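Local coordinates for putative isomerase YbhH (Escherichia coli, PDB 6OTV), which is probably an isomerase of the PrpF family with a diaminopimelate epimerase-like fold, although its substrate and reaction are not established, at residues Asp185-Val189 / Ile200-Leu206; Lys173-Thr177 / Thr190-Met194; Ala282-Ser287 / Leu317-Leu321. All coordinates share one frame; numbering follows the deposited sequence.

Interaction 1 (Asp185-Val189 / Ile200-Leu206); sequences DDVPV and IIPAEYL
Ile200 meets Val189 through main chain: its carbonyl O lies 3.2 Å from Val189 CA, a CA-H...O contact between the two strands of the 187-193/197-202 beta hairpin. Here, at the open end of the hairpin, the short strand segments run at 140° to each other, well short of strictly antiparallel. Next along, Ile201 puts both of its branches to use. CG1 lies beside Val189 CG1 at 3.7 Å, the two side chains pointing the same way, while CG2 meets Val187 CG1 at 3.8 Å with the side chains at about a right angle. Pro202 has no N-H to offer the facing strand; instead its ring carbon CD comes to 3.1 Å from the carbonyl O of Pro188.

A short 3-10 turn follows, in which Tyr205 N bonds back to Pro202 O, and this brings Tyr205 round to face the first segment. Pro188 CD sits over one face of the Tyr205 ring, 3.8 Å from the ring centroid and 11° off the normal, a well-centred CH-pi contact. The root of the same side chain, Tyr205 CB, packs 3.8 Å from Val187 CG1. That methyl lies trans to its own backbone N (chi1 179°), which lets it serve Ile201 and Tyr205 together. Val187 CG2, the other branch, meets Leu206 CD2 more loosely at 4.2 Å.

Beyond the hairpin, Leu206 reaches Leu223 and Ile227 of helix 221-237, the helix that also receives Asp185 through a hydrogen bond between Asp185 OD2 and Ser229 OG. Strand 250-255 flanks Ile201, its Val252 and Ile254 bonding to the Ile201 backbone, and Pro202 packs on Val295 and Ile299.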
loop_
_atom_site.group_PDB
_atom_site.type_symbol
_atom_site.label_atom_id
_atom_site.label_comp_id
_atom_site.label_asym_id
_atom_site.label_seq_id
_atom_site.Cartn_x
_atom_site.Cartn_y
_atom_site.Cartn_z
ATOM N N ASP A 185 -33.390 8.082 18.678
ATOM C CA ASP A 185 -34.278 7.672 19.767
ATOM C C ASP A 185 -33.771 8.190 21.111
ATOM O O ASP A 185 -33.821 7.492 22.125
ATOM C CB ASP A 185 -34.450 6.151 19.796
ATOM C CG ASP A 185 -34.828 5.581 18.442
ATOM O OD1 ASP A 185 -35.017 6.372 17.494
ATOM O OD2 ASP A 185 -34.930 4.341 18.325
ATOM N N ASP A 186 -33.260 9.425 21.106
ATOM C CA ASP A 186 -32.761 10.099 22.308
ATOM C C ASP A 186 -31.617 9.332 22.967
ATOM O O ASP A 186 -31.429 9.402 24.184
ATOM C CB ASP A 186 -33.891 10.348 23.312
ATOM C CG ASP A 186 -35.033 11.142 22.710
ATOM O OD1 ASP A 186 -34.759 12.074 21.924
ATOM O OD2 ASP A 186 -36.205 10.830 23.014
ATOM N N VAL A 187 -30.840 8.604 22.173
ATOM C CA VAL A 187 -29.693 7.845 22.652
ATOM C C VAL A 187 -28.447 8.392 21.966
ATOM O O VAL A 187 -28.351 8.346 20.736
ATOM C CB VAL A 187 -29.838 6.337 22.383
ATOM C CG1 VAL A 187 -28.607 5.588 22.876
ATOM C CG2 VAL A 187 -31.101 5.796 23.033
ATOM N N PRO A 188 -27.470 8.919 22.705
ATOM C CA PRO A 188 -26.232 9.400 22.070
ATOM C C PRO A 188 -25.390 8.226 21.594
ATOM O O PRO A 188 -25.004 7.365 22.387
ATOM C CB PRO A 188 -25.538 10.180 23.193
ATOM C CG PRO A 188 -26.040 9.542 24.450
ATOM C CD PRO A 188 -27.460 9.117 24.165
ATOM N N VAL A 189 -25.110 8.188 20.291
ATOM C CA VAL A 189 -24.320 7.123 19.688
ATOM C C VAL A 189 -23.201 7.747 18.861
ATOM O O VAL A 189 -23.138 8.960 18.667
ATOM C CB VAL A 189 -25.171 6.178 18.812
ATOM C CG1 VAL A 189 -26.344 5.615 19.608
ATOM C CG2 VAL A 189 -25.648 6.897 17.557
ATOM N N ILE A 200 -21.839 2.808 17.777
ATOM C CA ILE A 200 -21.439 2.574 19.157
ATOM C C ILE A 200 -22.514 3.140 20.074
ATOM O O ILE A 200 -22.796 4.343 20.045
ATOM C CB ILE A 200 -20.068 3.204 19.440
ATOM C CG1 ILE A 200 -19.010 2.528 18.566
ATOM C CG2 ILE A 200 -19.717 3.101 20.915
ATOM C CD1 ILE A 200 -17.691 3.234 18.550
ATOM N N ILE A 201 -23.119 2.273 20.880
ATOM C CA ILE A 201 -24.262 2.616 21.716
ATOM C C ILE A 201 -23.902 2.305 23.161
ATOM O O ILE A 201 -23.500 1.178 23.457
ATOM C CB ILE A 201 -25.532 1.847 21.311
ATOM C CG1 ILE A 201 -25.768 1.956 19.803
ATOM C CG2 ILE A 201 -26.736 2.352 22.102
ATOM C CD1 ILE A 201 -26.803 0.989 19.277
ATOM N N PRO A 202 -24.031 3.255 24.087
ATOM C CA PRO A 202 -23.843 2.933 25.509
ATOM C C PRO A 202 -24.919 1.973 25.997
ATOM O O PRO A 202 -26.116 2.203 25.802
ATOM C CB PRO A 202 -23.946 4.297 26.202
ATOM C CG PRO A 202 -23.672 5.301 25.125
ATOM C CD PRO A 202 -24.215 4.699 23.867
ATOM N N ALA A 203 -24.480 0.888 26.642
ATOM C CA ALA A 203 -25.415 -0.137 27.095
ATOM C C ALA A 203 -26.419 0.422 28.097
ATOM O O ALA A 203 -27.598 0.043 28.083
ATOM C CB ALA A 203 -24.649 -1.311 27.703
ATOM N N GLU A 204 -25.975 1.332 28.969
ATOM C CA GLU A 204 -26.853 1.845 30.016
ATOM C C GLU A 204 -28.016 2.649 29.448
ATOM O O GLU A 204 -29.087 2.698 30.062
ATOM C CB GLU A 204 -26.053 2.691 31.008
ATOM C CG GLU A 204 -25.087 1.883 31.860
ATOM C CD GLU A 204 -24.317 2.741 32.845
ATOM O OE1 GLU A 204 -24.691 3.917 33.036
ATOM O OE2 GLU A 204 -23.333 2.240 33.426
ATOM N N TYR A 205 -27.835 3.277 28.287
ATOM C CA TYR A 205 -28.936 4.029 27.695
ATOM C C TYR A 205 -30.035 3.131 27.149
ATOM O O TYR A 205 -31.129 3.625 26.861
ATOM C CB TYR A 205 -28.413 4.951 26.595
ATOM C CG TYR A 205 -28.030 6.322 27.107
ATOM C CD1 TYR A 205 -26.725 6.606 27.493
ATOM C CD2 TYR A 205 -28.980 7.329 27.215
ATOM C CE1 TYR A 205 -26.377 7.860 27.964
ATOM C CE2 TYR A 205 -28.645 8.584 27.684
ATOM C CZ TYR A 205 -27.343 8.845 28.057
ATOM O OH TYR A 205 -27.013 10.098 28.524
ATOM N N LEU A 206 -29.781 1.829 27.011
ATOM C CA LEU A 206 -30.810 0.870 26.636
ATOM C C LEU A 206 -31.249 0.014 27.818
ATOM O O LEU A 206 -31.836 -1.054 27.623
ATOM C CB LEU A 206 -30.320 -0.016 25.490
ATOM C CG LEU A 206 -29.954 0.704 24.190
ATOM C CD1 LEU A 206 -29.682 -0.303 23.087
ATOM C CD2 LEU A 206 -31.048 1.682 23.772
#

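Interaction 2 (Lys173-Thr177 / Thr190-Met194); sequences KVFPT and TCIDM. With EDO (1,2-ethanediol), chain M.
The Phe175 ring turns its edge to strand 187-193, with CD1 3.3 Å from the carbonyl O of Cys191. Thr190 CG2 also lies at the edge, near the ring plane, as does O1 of a bound 1,2-ethanediol. One face carries Val174 CG1, 3.6 Å above the plane of the Phe175 ring and displaced toward its rim.

That methyl has a second neighbour, Ile192 CG1, at 3.8 Å. Val174 CG1 and Ile192 CG1 are each trans to their own backbone N, and the two side chains lie alongside, pointing the same way. Further on, Thr177 CG2 rests against CB and SG of Cys191, while Pro176 CG meets Asp193 CB, the two side chains crossing at about a right angle.

Polar contact centres on Val174 O. It accepts Asp193 N at 2.7 Å, with an N-H...O angle of 155° and the donor tilted somewhat from the carbonyl plane, and it has Ile192 CA at 3.2 Å in a CA-H...O contact. The amides of Val174 and Phe175 bind the diol instead, N of Val174 to O2 and N of Phe175 to O1, with nearly straight bonds of 172° and 168°.

The Asp193 carboxylate is turned to the preceding loop: OD2 accepts the amides of Lys170 and Thr171, and OD1 bonds Thr169 OG1. Asp193 thus holds the loop through its main chain at Val174 and Gly168 and through its side chain at Thr169, Lys170 and Thr171. The diol probably comes from the crystallisation liquor; its two bonds mark a pair of adjacent backbone donors that can be served by one small bidentate molecule.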
loop_
_atom_site.group_PDB
_atom_site.type_symbol
_atom_site.label_atom_id
_atom_site.label_comp_id
_atom_site.label_asym_id
_atom_site.label_seq_id
_atom_site.Cartn_x
_atom_site.Cartn_y
_atom_site.Cartn_z
ATOM N N LYS A 173 -15.329 7.623 4.627
ATOM C CA LYS A 173 -15.111 8.580 5.699
ATOM C C LYS A 173 -15.063 7.838 7.027
ATOM O O LYS A 173 -15.728 6.816 7.208
ATOM C CB LYS A 173 -16.212 9.651 5.742
ATOM C CG LYS A 173 -16.254 10.567 4.529
ATOM C CD LYS A 173 -17.268 11.688 4.722
ATOM C CE LYS A 173 -17.283 12.642 3.537
ATOM N NZ LYS A 173 -18.203 13.795 3.758
ATOM N N VAL A 174 -14.255 8.360 7.952
ATOM C CA VAL A 174 -14.213 7.790 9.294
ATOM C C VAL A 174 -15.549 7.993 9.995
ATOM O O VAL A 174 -16.079 7.076 10.632
ATOM C CB VAL A 174 -13.050 8.396 10.101
ATOM C CG1 VAL A 174 -13.127 7.957 11.554
ATOM C CG2 VAL A 174 -11.716 7.996 9.487
ATOM N N PHE A 175 -16.120 9.192 9.878
ATOM C CA PHE A 175 -17.444 9.502 10.409
ATOM C C PHE A 175 -18.369 9.798 9.237
ATOM O O PHE A 175 -18.443 10.945 8.771
ATOM C CB PHE A 175 -17.382 10.686 11.377
ATOM C CG PHE A 175 -16.462 10.456 12.542
ATOM C CD1 PHE A 175 -16.884 9.726 13.643
ATOM C CD2 PHE A 175 -15.169 10.956 12.531
ATOM C CE1 PHE A 175 -16.036 9.502 14.712
ATOM C CE2 PHE A 175 -14.314 10.738 13.600
ATOM C CZ PHE A 175 -14.750 10.009 14.693
ATOM N N PRO A 176 -19.086 8.797 8.717
ATOM C CA PRO A 176 -19.922 9.031 7.528
ATOM C C PRO A 176 -21.009 10.070 7.735
ATOM O O PRO A 176 -21.385 10.755 6.776
ATOM C CB PRO A 176 -20.520 7.645 7.247
ATOM C CG PRO A 176 -19.590 6.682 7.909
ATOM C CD PRO A 176 -19.085 7.384 9.130
ATOM N N THR A 177 -21.530 10.207 8.953
ATOM C CA THR A 177 -22.540 11.217 9.242
ATOM C C THR A 177 -21.950 12.607 9.438
ATOM O O THR A 177 -22.704 13.543 9.721
ATOM C CB THR A 177 -23.335 10.831 10.494
ATOM O OG1 THR A 177 -22.495 10.949 11.648
ATOM C CG2 THR A 177 -23.841 9.401 10.388
ATOM N N THR A 190 -22.307 6.887 18.374
ATOM C CA THR A 190 -21.223 7.298 17.491
ATOM C C THR A 190 -21.189 6.383 16.276
ATOM O O THR A 190 -21.133 5.157 16.416
ATOM C CB THR A 190 -19.868 7.272 18.207
ATOM O OG1 THR A 190 -19.763 8.408 19.074
ATOM C CG2 THR A 190 -18.728 7.304 17.199
ATOM N N CYS A 191 -21.231 6.983 15.090
ATOM C CA CYS A 191 -21.134 6.254 13.835
ATOM C C CYS A 191 -19.720 6.409 13.293
ATOM O O CYS A 191 -19.289 7.525 12.982
ATOM C CB CYS A 191 -22.164 6.763 12.829
ATOM S SG CYS A 191 -23.874 6.579 13.385
ATOM N N ILE A 192 -18.998 5.296 13.191
ATOM C CA ILE A 192 -17.609 5.311 12.758
ATOM C C ILE A 192 -17.374 4.140 11.811
ATOM O O ILE A 192 -17.965 3.065 11.959
ATOM C CB ILE A 192 -16.639 5.276 13.963
ATOM C CG1 ILE A 192 -15.193 5.487 13.510
ATOM C CG2 ILE A 192 -16.778 3.973 14.729
ATOM C CD1 ILE A 192 -14.212 5.607 14.658
ATOM N N ASP A 193 -16.522 4.369 10.816
ATOM C CA ASP A 193 -16.175 3.385 9.795
ATOM C C ASP A 193 -14.663 3.181 9.856
ATOM O O ASP A 193 -13.906 3.859 9.156
ATOM C CB ASP A 193 -16.635 3.856 8.412
ATOM C CG ASP A 193 -16.498 2.784 7.345
ATOM O OD1 ASP A 193 -16.159 1.630 7.680
ATOM O OD2 ASP A 193 -16.735 3.101 6.162
ATOM N N MET A 194 -14.226 2.256 10.713
ATOM C CA MET A 194 -12.814 1.898 10.866
ATOM C C MET A 194 -12.722 0.377 10.813
ATOM O O MET A 194 -13.086 -0.300 11.780
ATOM C CB MET A 194 -12.235 2.444 12.168
ATOM C CG MET A 194 -11.598 3.820 12.045
ATOM S SD MET A 194 -10.082 3.815 11.062
ATOM C CE MET A 194 -9.022 2.775 12.060
HETATM C C1 EDO M . -13.760 12.420 8.447
HETATM O O1 EDO M . -14.875 11.560 8.716
HETATM C C2 EDO M . -12.509 11.585 8.196
HETATM O O2 EDO M . -12.739 10.685 7.104
#

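Interaction 3 (Ala282-Ser287 / Leu317-Leu321); sequences AIAISS and LDVHL
Ser286 and Val319 meet where helix 279-290 packs against strand 315-322, an arrangement consistent with the diaminopimelate epimerase-like fold, in which strands wrap round a central helix. The helix segment crosses the strand at 61°, and the alternate residues Leu317, Val319 and Leu321 direct their side chains at it.

Val319 carries the middle of the contact and spreads its methyls over three helix residues. Its CG1 is trans to the backbone N (chi1 -177°) and its CG2 trans to the carbonyl carbon, which sends the two methyls different ways. CG2 reaches Ala282 CB at 3.9 Å, where Leu317 CD1 also arrives, at the same distance from Ala282 CB. CG1 lies 3.4 Å from Ser286 OG and 4.0 Å from Ile283 CD1. Ile283 starts off pointing away from the strand, but the bend in its chain (chi2 -53°) brings CD1 back to Val319, the two side chains crossing at about a right angle.

Ser286 OG is folded back toward the carbonyls of its own helix, yet CB and OG both lie against Val319, Ser286 CB being 4.0 Å from Val319 CG1. Strands 306-312 and 332-344 continue the wrapping, with Ile308 and Ile310 on Ser286 and Ala333 on Leu321. Leu321 CD1 presses on the helix backbone itself, 3.3 Å from Ser286 O, while Ser287 OG donates to Ile283 O at 2.7 Å, approaching from the face of that carbonyl opposite to Ser287 N.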
loop_
_atom_site.group_PDB
_atom_site.type_symbol
_atom_site.label_atom_id
_atom_site.label_comp_id
_atom_site.label_asym_id
_atom_site.label_seq_id
_atom_site.Cartn_x
_atom_site.Cartn_y
_atom_site.Cartn_z
ATOM N N ALA A 282 -12.968 -4.695 16.824
ATOM C CA ALA A 282 -12.008 -4.207 17.806
ATOM C C ALA A 282 -11.258 -2.988 17.283
ATOM O O ALA A 282 -10.941 -2.071 18.049
ATOM C CB ALA A 282 -11.035 -5.323 18.191
ATOM N N ILE A 283 -10.974 -2.956 15.980
ATOM C CA ILE A 283 -10.320 -1.788 15.393
ATOM C C ILE A 283 -11.208 -0.560 15.542
ATOM O O ILE A 283 -10.754 0.515 15.955
ATOM C CB ILE A 283 -9.970 -2.047 13.916
ATOM C CG1 ILE A 283 -9.130 -3.318 13.762
ATOM C CG2 ILE A 283 -9.255 -0.842 13.318
ATOM C CD1 ILE A 283 -7.901 -3.353 14.629
ATOM N N ALA A 284 -12.494 -0.707 15.213
ATOM C CA ALA A 284 -13.410 0.429 15.243
ATOM C C ALA A 284 -13.592 0.959 16.661
ATOM O O ALA A 284 -13.534 2.173 16.892
ATOM C CB ALA A 284 -14.757 0.027 14.639
ATOM N N ILE A 285 -13.813 0.061 17.623
ATOM C CA ILE A 285 -14.066 0.480 19.000
ATOM C C ILE A 285 -12.828 1.138 19.598
ATOM O O ILE A 285 -12.915 2.193 20.237
ATOM C CB ILE A 285 -14.527 -0.718 19.845
ATOM C CG1 ILE A 285 -15.827 -1.285 19.282
ATOM C CG2 ILE A 285 -14.702 -0.305 21.297
ATOM C CD1 ILE A 285 -16.050 -2.730 19.634
ATOM N N SER A 286 -11.659 0.520 19.412
ATOM C CA SER A 286 -10.431 1.108 19.937
ATOM C C SER A 286 -10.165 2.473 19.311
ATOM O O SER A 286 -9.660 3.383 19.980
ATOM C CB SER A 286 -9.251 0.164 19.700
ATOM O OG SER A 286 -9.035 -0.042 18.314
ATOM N N SER A 287 -10.508 2.635 18.028
ATOM C CA SER A 287 -10.327 3.924 17.365
ATOM C C SER A 287 -11.192 5.003 18.004
ATOM O O SER A 287 -10.728 6.126 18.233
ATOM C CB SER A 287 -10.648 3.803 15.876
ATOM O OG SER A 287 -9.748 2.921 15.233
ATOM N N LEU A 317 -8.983 -8.356 24.295
ATOM C CA LEU A 317 -8.143 -8.270 23.108
ATOM C C LEU A 317 -7.373 -6.961 23.147
ATOM O O LEU A 317 -7.955 -5.905 23.409
ATOM C CB LEU A 317 -8.994 -8.365 21.834
ATOM C CG LEU A 317 -8.309 -8.651 20.497
ATOM C CD1 LEU A 317 -8.056 -7.366 19.744
ATOM C CD2 LEU A 317 -7.010 -9.423 20.688
ATOM N N ASP A 318 -6.065 -7.035 22.901
ATOM C CA ASP A 318 -5.209 -5.856 22.870
ATOM C C ASP A 318 -5.117 -5.314 21.450
ATOM O O ASP A 318 -4.810 -6.057 20.512
ATOM C CB ASP A 318 -3.810 -6.186 23.395
ATOM C CG ASP A 318 -3.752 -6.259 24.910
ATOM O OD1 ASP A 318 -4.371 -5.401 25.576
ATOM O OD2 ASP A 318 -3.083 -7.175 25.433
ATOM N N VAL A 319 -5.391 -4.022 21.292
ATOM C CA VAL A 319 -5.223 -3.324 20.023
ATOM C C VAL A 319 -4.226 -2.198 20.245
ATOM O O VAL A 319 -4.409 -1.369 21.143
ATOM C CB VAL A 319 -6.550 -2.764 19.481
ATOM C CG1 VAL A 319 -6.328 -2.109 18.119
ATOM C CG2 VAL A 319 -7.604 -3.856 19.390
ATOM N N HIS A 320 -3.163 -2.184 19.447
ATOM C CA HIS A 320 -2.177 -1.114 19.494
ATOM C C HIS A 320 -2.541 -0.066 18.452
ATOM O O HIS A 320 -2.656 -0.379 17.261
ATOM C CB HIS A 320 -0.766 -1.647 19.250
ATOM C CG HIS A 320 0.298 -0.600 19.366
ATOM N ND1 HIS A 320 0.875 0.002 18.269
ATOM C CD2 HIS A 320 0.880 -0.037 20.453
ATOM C CE1 HIS A 320 1.771 0.885 18.674
ATOM N NE2 HIS A 320 1.793 0.880 19.994
ATOM N N LEU A 321 -2.738 1.166 18.902
ATOM C CA LEU A 321 -3.036 2.288 18.029
ATOM C C LEU A 321 -1.814 3.189 17.889
ATOM O O LEU A 321 -0.928 3.217 18.747
ATOM C CB LEU A 321 -4.221 3.098 18.562
ATOM C CG LEU A 321 -5.606 2.483 18.375
ATOM C CD1 LEU A 321 -6.673 3.519 18.667
ATOM C CD2 LEU A 321 -5.764 1.943 16.966
#

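How the interactions relate
Interactions 1 and 2 share strand 187-193, their centres 16 Å apart: interaction 1 takes its start and interaction 2 its far end. A probable hydrogen bond, Ile200 N to Thr190 O at 2.8 Å, joins them, and Ile200 CD1 packs on Ile192 CG2 at 4.0 Å. Interaction 3 is reached through Met194, where the strand has ended: its CE packs 3.8 Å from Ile283 CG2 and also touches Ser287 OG on the helix. Interactions 1 and 3 do not touch, their nearest atoms being about 5 Å apart. A 1,2-ethanediol lies about 5 Å from the Met194 side chain, and one lies about 6 Å from that of Ile283; such molecules possibly mark a pocket.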